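Local coordinates for enoyl-CoA hydratase/isomerase family protein (Ruegeria pomeroyi, PDB 3L3S) that belongs to the crotonase superfamily, assembles as a dimer of trimers, and probably acts as a hydro-lyase or isomerase on acyl-CoA thioesters, at the interface of chains A and B. Coordinates in Å, arbitrary orientation; residue numbers count along the deposited sequence, not the author numbering. Chains: chain A/B, Enoyl-CoA hydratase/isomerase family protein.

The interface of chains A and B. Residues chain A 239-240, 243-244; chain B 86, 90, 147, 150.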
loop_
_atom_site.group_PDB
_atom_site.type_symbol
_atom_site.label_atom_id
_atom_site.label_comp_id
_atom_site.label_asym_id
_atom_site.label_seq_id
_atom_site.Cartn_x
_atom_site.Cartn_y
_atom_site.Cartn_z
HETATM N N MSE A 239 16.202 16.281 -8.895
HETATM C CA MSE A 239 17.284 15.324 -9.122
HETATM C C MSE A 239 18.455 16.033 -9.821
HETATM O O MSE A 239 19.611 15.664 -9.624
HETATM C CB MSE A 239 16.776 14.138 -9.940
HETATM C CG MSE A 239 17.803 13.056 -10.273
HETATM SE SE MSE A 239 18.351 11.977 -8.779
HETATM C CE MSE A 239 18.979 10.403 -9.718
ATOM N N VAL A 240 18.142 17.075 -10.595
ATOM C CA VAL A 240 19.153 17.881 -11.287
ATOM C C VAL A 240 19.889 18.721 -10.240
ATOM O O VAL A 240 21.122 18.792 -10.241
ATOM C CB VAL A 240 18.497 18.783 -12.372
ATOM C CG1 VAL A 240 19.475 19.850 -12.928
ATOM C CG2 VAL A 240 17.989 17.914 -13.496
ATOM N N PHE A 243 22.680 16.749 -8.085
ATOM C CA PHE A 243 23.942 16.609 -8.806
ATOM C C PHE A 243 24.713 17.908 -8.975
ATOM O O PHE A 243 25.877 17.897 -9.365
ATOM C CB PHE A 243 23.695 15.938 -10.164
ATOM C CG PHE A 243 23.594 14.444 -10.078
ATOM C CD1 PHE A 243 24.632 13.635 -10.574
ATOM C CD2 PHE A 243 22.489 13.832 -9.446
ATOM C CE1 PHE A 243 24.585 12.224 -10.439
ATOM C CE2 PHE A 243 22.420 12.421 -9.297
ATOM C CZ PHE A 243 23.475 11.610 -9.797
HETATM N N MSE A 244 24.048 19.023 -8.682
HETATM C CA MSE A 244 24.652 20.349 -8.766
HETATM C C MSE A 244 24.755 20.915 -7.332
HETATM O O MSE A 244 25.266 22.041 -7.156
HETATM C CB MSE A 244 23.814 21.275 -9.683
HETATM C CG MSE A 244 23.606 20.794 -11.136
HETATM SE SE MSE A 244 25.161 20.751 -12.357
HETATM C CE MSE A 244 25.316 18.837 -12.634
ATOM N N VAL B 86 23.074 17.020 -17.520
ATOM C CA VAL B 86 22.375 16.327 -16.442
ATOM C C VAL B 86 20.848 16.515 -16.542
ATOM O O VAL B 86 20.089 15.593 -16.248
ATOM C CB VAL B 86 23.013 16.693 -15.061
ATOM C CG1 VAL B 86 22.002 17.169 -14.024
ATOM C CG2 VAL B 86 23.804 15.503 -14.540
ATOM N N PHE B 90 18.408 13.179 -17.057
ATOM C CA PHE B 90 17.290 12.868 -16.170
ATOM C C PHE B 90 15.894 12.980 -16.792
ATOM O O PHE B 90 15.032 12.142 -16.501
ATOM C CB PHE B 90 17.395 13.667 -14.867
ATOM C CG PHE B 90 18.642 13.373 -14.066
ATOM C CD1 PHE B 90 19.137 12.056 -13.939
ATOM C CD2 PHE B 90 19.353 14.417 -13.459
ATOM C CE1 PHE B 90 20.336 11.788 -13.219
ATOM C CE2 PHE B 90 20.551 14.167 -12.734
ATOM C CZ PHE B 90 21.043 12.846 -12.620
ATOM N N PHE B 147 20.794 12.075 -3.145
ATOM C CA PHE B 147 19.552 11.434 -2.714
ATOM C C PHE B 147 18.957 10.868 -3.986
ATOM O O PHE B 147 19.024 11.506 -5.041
ATOM C CB PHE B 147 18.569 12.473 -2.119
ATOM C CG PHE B 147 17.445 11.872 -1.298
ATOM C CD1 PHE B 147 16.242 11.466 -1.906
ATOM C CD2 PHE B 147 17.570 11.751 0.102
ATOM C CE1 PHE B 147 15.170 10.952 -1.140
ATOM C CE2 PHE B 147 16.502 11.236 0.891
ATOM C CZ PHE B 147 15.300 10.841 0.263
ATOM N N THR B 150 14.600 10.590 -8.235
ATOM C CA THR B 150 13.904 9.948 -9.358
ATOM C C THR B 150 13.725 8.434 -9.171
ATOM O O THR B 150 12.652 7.935 -9.449
ATOM C CB THR B 150 14.474 10.355 -10.758
ATOM O OG1 THR B 150 15.899 10.207 -10.796
ATOM C CG2 THR B 150 14.111 11.785 -11.087
#
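The ring of B:Phe90 is wedged among A:Met239, A:Val240 and A:Phe243, where the C-terminal helix 228-243 of one subunit packs against helix 84-101 of its neighbour. This apolar patch probably forms part of the trimer interface of the crotonase-like assembly. Selenomethionine A:Met239 lays its CG over the centre of the B:Phe90 ring, 3.7 Å from the centroid, in a CH-pi contact, the two side chains crossing at about a right angle. With CG anti to the backbone N (chi1 179°) and a bend at chi2, the chain also crosses B:Thr150, with CE 3.3 Å from its OG1. A:Phe243 meets the same ring differently: CZ of B:Phe90 sits over one face of A:Phe243 near its rim, 3.6 Å from CE2, and the two planes are inclined at 61° in an edge-to-face pair. At the rim, A:Val240 CG2 lies in the plane of the B:Phe90 ring, 3.8 Å from CD2. A leucine here, having no ring, would probably leave A:Phe243 without its edge-to-face partner and A:Met239 CG without an aromatic face to lie on. One turn earlier, B:Val86 extends the seam, its CG1 3.8 Å from CG1 of A:Val240 as the two valines pass alongside one another, pointing opposite ways. A:Met244, also selenomethionine, curls back through bends at chi2 and chi3, and its CE meets B:Val86 CG1 tip to tip at 4.0 Å.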